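PDB 6SKI: putative type VI secretion protein from Escherichia coli, which acts as a type VI secretion phospholipase effector, a hydrolase that binds the VgrG spike and is probably delivered as a toxin against membrane lipids. Local coordinates for residues Ser55-Phe60 and Gly498-Asp503; Ser254-Ile259 and Ile509-Phe514. One frame throughout, in Å; residues are numbered along the deposited sequence.

How the contacts relate
From the N terminus, the chain first passes 55-60, at helix 53-58, then 254-259, in the loop between strands 237-243 and 278-284. Much later it forms the hairpin strands 500-502 and 509-511. Contact 1 brings 498-503 back to 55-60 across 437 intervening residues, and contact 2 brings 509-514 back to 254-259 across 249. The four segments alternate along the sequence, so the two closures cross. Their centres lie about 8 Å apart, and the hairpin joins them: W501 O to F510 N is 2.9 Å, a probable hydrogen bond. Together they tie this late hairpin to an early helix and to a loop of the hydrolase-family region.

Contact 1: Ser55-Phe60 and Gly498-Asp503; sequences SRLMKF and GNLWVD
Methyl CD1 of L500 is the focus of this contact, touching both L57 and F60 in the notch they form. F60 and L500 reach toward each other tip to tip: over one face of the F60 ring, L500 CD1 stands 3.7 Å from the ring centroid, 16° off the normal, a CH-pi contact displaced toward the rim where CG lies. The same L500 CD1 is 3.6 Å from L57 CD2, the two leucines crossing obliquely. The branches of L57 divide the work, CD2 going to L500 while CD1 reaches N499 CB at 4.2 Å on one flank; on the other, V502 CG2 comes obliquely to F60 CD1 at 4.3 Å. All the contacts across the segments are apolar, and the 205 Å² they bury marks a small patch. It packs the last part of the helical segment and the residues that follow against one strand of a two-stranded antiparallel beta hairpin, 500-502 with 509-511, in a protein of the alpha/beta-hydrolase clan. L500 and V502 point toward 55-60, whereas W501 between them points away, as strand periodicity requires. F60 N donates to L57 O over 2.9 Å, and both side chains point toward the strand. Farther out, L146 of helix 144-154 touches L57 and N499, D497 OD2 holds the amide ND2 of N499, and I509 and I511 of the partner strand pack on L500.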
# COMPACT_ATOMS: atom_id res chain seq x y z
N SER A 55 -0.37 13.02 6.00
CA SER A 55 -0.83 11.75 6.55
C SER A 55 -0.75 11.75 8.07
O SER A 55 -1.69 11.32 8.77
CB SER A 55 0.02 10.61 5.98
OG SER A 55 -0.55 10.09 4.79
N ARG A 56 0.37 12.22 8.61
CA ARG A 56 0.55 12.28 10.05
C ARG A 56 -0.51 13.17 10.69
O ARG A 56 -0.99 12.89 11.79
CB ARG A 56 1.95 12.79 10.38
CG ARG A 56 3.05 11.84 9.94
CD ARG A 56 4.38 12.21 10.57
NE ARG A 56 4.41 13.61 10.99
CZ ARG A 56 5.05 14.57 10.33
NH1 ARG A 56 5.71 14.28 9.22
NH2 ARG A 56 5.02 15.82 10.78
N LEU A 57 -0.90 14.25 10.01
CA LEU A 57 -1.95 15.12 10.53
C LEU A 57 -3.32 14.49 10.38
O LEU A 57 -4.19 14.70 11.23
CB LEU A 57 -1.91 16.47 9.84
CG LEU A 57 -0.66 17.31 10.10
CD1 LEU A 57 -0.78 18.66 9.43
CD2 LEU A 57 -0.44 17.46 11.59
N MET A 58 -3.54 13.72 9.32
CA MET A 58 -4.77 12.94 9.21
C MET A 58 -4.93 12.00 10.39
O MET A 58 -6.05 11.73 10.83
CB MET A 58 -4.78 12.14 7.91
CG MET A 58 -5.78 12.61 6.88
SD MET A 58 -5.92 11.46 5.51
CE MET A 58 -7.18 10.35 6.12
N LYS A 59 -3.81 11.50 10.91
CA LYS A 59 -3.88 10.62 12.07
C LYS A 59 -4.41 11.33 13.31
O LYS A 59 -4.83 10.67 14.26
CB LYS A 59 -2.51 9.99 12.33
CG LYS A 59 -2.37 8.62 11.68
CD LYS A 59 -1.01 8.00 11.93
CE LYS A 59 0.07 8.72 11.17
NZ LYS A 59 1.43 8.28 11.60
N PHE A 60 -4.37 12.67 13.34
CA PHE A 60 -4.94 13.41 14.47
C PHE A 60 -6.42 13.14 14.64
O PHE A 60 -6.93 13.20 15.76
CB PHE A 60 -4.74 14.91 14.30
CG PHE A 60 -3.46 15.44 14.87
CD1 PHE A 60 -3.46 16.15 16.06
CD2 PHE A 60 -2.26 15.25 14.21
CE1 PHE A 60 -2.30 16.65 16.58
CE2 PHE A 60 -1.09 15.75 14.74
CZ PHE A 60 -1.11 16.45 15.92
N GLY A 498 2.94 21.48 15.01
CA GLY A 498 2.65 22.89 15.14
C GLY A 498 1.78 23.47 14.05
O GLY A 498 1.65 24.69 13.96
N ASN A 499 1.17 22.63 13.22
CA ASN A 499 0.34 23.07 12.11
C ASN A 499 -1.15 22.93 12.40
O ASN A 499 -1.96 23.16 11.51
CB ASN A 499 0.70 22.30 10.85
CG ASN A 499 2.08 22.64 10.34
OD1 ASN A 499 2.36 23.78 9.99
ND2 ASN A 499 2.95 21.64 10.28
N LEU A 500 -1.51 22.57 13.63
CA LEU A 500 -2.90 22.35 13.98
C LEU A 500 -3.16 22.94 15.36
O LEU A 500 -2.26 23.07 16.19
CB LEU A 500 -3.26 20.86 14.00
CG LEU A 500 -3.05 20.00 12.76
CD1 LEU A 500 -3.51 18.58 13.04
CD2 LEU A 500 -3.80 20.56 11.56
N TRP A 501 -4.42 23.29 15.59
CA TRP A 501 -4.92 23.58 16.93
C TRP A 501 -6.19 22.78 17.12
O TRP A 501 -7.10 22.85 16.30
CB TRP A 501 -5.19 25.08 17.13
CG TRP A 501 -5.78 25.39 18.46
CD1 TRP A 501 -5.11 25.53 19.64
CD2 TRP A 501 -7.16 25.57 18.77
NE1 TRP A 501 -5.98 25.80 20.65
CE2 TRP A 501 -7.25 25.83 20.14
CE3 TRP A 501 -8.33 25.55 18.00
CZ2 TRP A 501 -8.47 26.06 20.78
CZ3 TRP A 501 -9.53 25.78 18.63
CH2 TRP A 501 -9.60 26.04 20.01
N VAL A 502 -6.26 22.01 18.20
CA VAL A 502 -7.41 21.16 18.47
C VAL A 502 -8.20 21.78 19.61
O VAL A 502 -7.64 22.16 20.64
CB VAL A 502 -6.98 19.72 18.81
CG1 VAL A 502 -8.19 18.82 18.91
CG2 VAL A 502 -6.01 19.20 17.77
N ASP A 503 -9.51 21.90 19.41
CA ASP A 503 -10.36 22.48 20.43
C ASP A 503 -10.37 21.56 21.65
O ASP A 503 -10.73 20.38 21.53
CB ASP A 503 -11.78 22.68 19.90
CG ASP A 503 -12.64 23.50 20.84
OD1 ASP A 503 -12.12 24.48 21.42
OD2 ASP A 503 -13.83 23.17 21.00

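Contact 2: Ser254-Ile259 and Ile509-Phe514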
# COMPACT_ATOMS: atom_id res chain seq x y z
N SER A 254 -13.03 13.89 9.35
CA SER A 254 -14.37 14.23 9.83
C SER A 254 -14.34 15.35 10.86
O SER A 254 -15.27 16.17 10.92
CB SER A 254 -15.05 12.99 10.41
OG SER A 254 -14.18 12.30 11.29
N ASN A 255 -13.30 15.41 11.68
CA ASN A 255 -13.20 16.40 12.74
C ASN A 255 -12.35 17.60 12.36
O ASN A 255 -12.14 18.48 13.20
CB ASN A 255 -12.65 15.76 14.01
CG ASN A 255 -13.52 14.63 14.51
OD1 ASN A 255 -14.74 14.67 14.39
ND2 ASN A 255 -12.89 13.61 15.09
N PHE A 256 -11.85 17.66 11.13
CA PHE A 256 -11.12 18.83 10.65
C PHE A 256 -12.12 19.87 10.19
O PHE A 256 -12.87 19.64 9.24
CB PHE A 256 -10.18 18.45 9.50
CG PHE A 256 -8.96 17.71 9.93
CD1 PHE A 256 -7.71 18.31 9.86
CD2 PHE A 256 -9.04 16.41 10.40
CE1 PHE A 256 -6.58 17.63 10.25
CE2 PHE A 256 -7.92 15.73 10.79
CZ PHE A 256 -6.69 16.34 10.71
N PHE A 257 -12.12 21.03 10.86
CA PHE A 257 -13.09 22.07 10.53
C PHE A 257 -12.94 22.55 9.10
O PHE A 257 -13.93 22.86 8.43
CB PHE A 257 -12.92 23.24 11.50
CG PHE A 257 -13.76 24.44 11.16
CD1 PHE A 257 -15.12 24.45 11.42
CD2 PHE A 257 -13.19 25.55 10.57
CE1 PHE A 257 -15.89 25.54 11.11
CE2 PHE A 257 -13.96 26.64 10.25
CZ PHE A 257 -15.31 26.64 10.52
N ASP A 258 -11.70 22.62 8.60
CA ASP A 258 -11.45 23.24 7.31
C ASP A 258 -11.99 22.41 6.15
O ASP A 258 -12.48 22.96 5.16
CB ASP A 258 -9.96 23.49 7.13
CG ASP A 258 -9.37 24.29 8.27
OD1 ASP A 258 -8.99 23.68 9.29
OD2 ASP A 258 -9.27 25.53 8.14
N ILE A 259 -11.91 21.08 6.26
CA ILE A 259 -12.08 20.21 5.11
C ILE A 259 -13.11 19.11 5.32
O ILE A 259 -13.30 18.29 4.42
CB ILE A 259 -10.73 19.59 4.69
CG1 ILE A 259 -10.07 18.93 5.89
CG2 ILE A 259 -9.82 20.65 4.10
CD1 ILE A 259 -8.65 18.50 5.63
N ILE A 509 -10.43 19.95 14.86
CA ILE A 509 -9.09 20.31 14.43
C ILE A 509 -9.19 21.53 13.51
O ILE A 509 -10.05 21.59 12.63
CB ILE A 509 -8.37 19.15 13.72
CG1 ILE A 509 -8.35 17.91 14.62
CG2 ILE A 509 -6.97 19.54 13.34
CD1 ILE A 509 -9.23 16.80 14.15
N PHE A 510 -8.29 22.49 13.73
CA PHE A 510 -8.25 23.73 12.98
C PHE A 510 -6.85 23.86 12.42
O PHE A 510 -5.88 23.99 13.18
CB PHE A 510 -8.60 24.92 13.87
CG PHE A 510 -10.03 24.94 14.32
CD1 PHE A 510 -10.42 24.31 15.48
CD2 PHE A 510 -10.99 25.60 13.57
CE1 PHE A 510 -11.73 24.32 15.89
CE2 PHE A 510 -12.31 25.62 13.98
CZ PHE A 510 -12.67 24.98 15.14
N ILE A 511 -6.73 23.81 11.10
CA ILE A 511 -5.42 23.91 10.47
C ILE A 511 -4.94 25.35 10.55
O ILE A 511 -5.69 26.30 10.30
CB ILE A 511 -5.49 23.42 9.01
CG1 ILE A 511 -5.99 21.98 8.97
CG2 ILE A 511 -4.14 23.55 8.34
CD1 ILE A 511 -6.13 21.43 7.58
N HIS A 512 -3.67 25.52 10.91
CA HIS A 512 -3.06 26.84 10.92
C HIS A 512 -2.76 27.24 9.48
O HIS A 512 -1.75 26.82 8.91
CB HIS A 512 -1.80 26.84 11.77
CG HIS A 512 -2.07 26.91 13.24
ND1 HIS A 512 -1.15 26.53 14.19
CD2 HIS A 512 -3.17 27.30 13.92
CE1 HIS A 512 -1.67 26.69 15.39
NE2 HIS A 512 -2.89 27.16 15.26
N ARG A 513 -3.65 28.04 8.90
CA ARG A 513 -3.60 28.36 7.48
C ARG A 513 -2.62 29.47 7.15
O ARG A 513 -2.38 29.74 5.97
CB ARG A 513 -5.00 28.74 6.99
CG ARG A 513 -5.99 27.58 7.06
CD ARG A 513 -7.31 27.86 6.35
NE ARG A 513 -7.98 29.07 6.83
CZ ARG A 513 -7.87 30.27 6.27
NH1 ARG A 513 -7.12 30.43 5.19
NH2 ARG A 513 -8.53 31.30 6.78
N PHE A 514 -2.05 30.13 8.16
CA PHE A 514 -1.12 31.23 7.95
C PHE A 514 0.27 30.92 8.50
O PHE A 514 1.09 31.83 8.62
CB PHE A 514 -1.67 32.51 8.57
CG PHE A 514 -3.08 32.81 8.17
CD1 PHE A 514 -4.07 32.97 9.12
CD2 PHE A 514 -3.41 32.93 6.83
CE1 PHE A 514 -5.36 33.23 8.75
CE2 PHE A 514 -4.71 33.19 6.46
CZ PHE A 514 -5.69 33.35 7.42
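F256 and I509 form a single beta bridge whose two bonds follow the parallel pattern, attaching an irregular loop of the alpha/beta-hydrolase-type domain, between strands 237-243 and 278-284, to the 500-511 hairpin. I509 N donates to N255 O over 2.8 Å, nearly straight at 176° although the donor lies above the carbonyl plane, and F257 N donates to I509 O over 2.8 Å, close to the C=O axis. A side chain extends the pairing: D258 OD1 accepts I511 N at 2.9 Å, reached from above the carboxylate plane, so an aspartate binds the next NH of the strand that faces 254-259. Packing is tight on the face carrying F256, I509 and I511. There I509 covers one face of the buried F256 ring, with CB over its centre and CG2 4.0 Å from the centroid in a CH-pi contact, while I511 CG1 meets the ring at its edge. N255 CB packs on I509 CD1 at 3.6 Å. The other side is open to solvent and less regular. F257, its CG anti to the backbone N (chi1 173°), sets its exposed ring obliquely beside that of F510, with planes 34° apart and centroids 5.1 Å apart. Loosest is the exposed R513, a long salt bridge at best, NE to D258 OD2 being 4.0 Å. Helix 144-154 covers the F256 face, with I150 against F256 and I259 and L146 against I511, while strand 500-502 pairs antiparallel with 509-511.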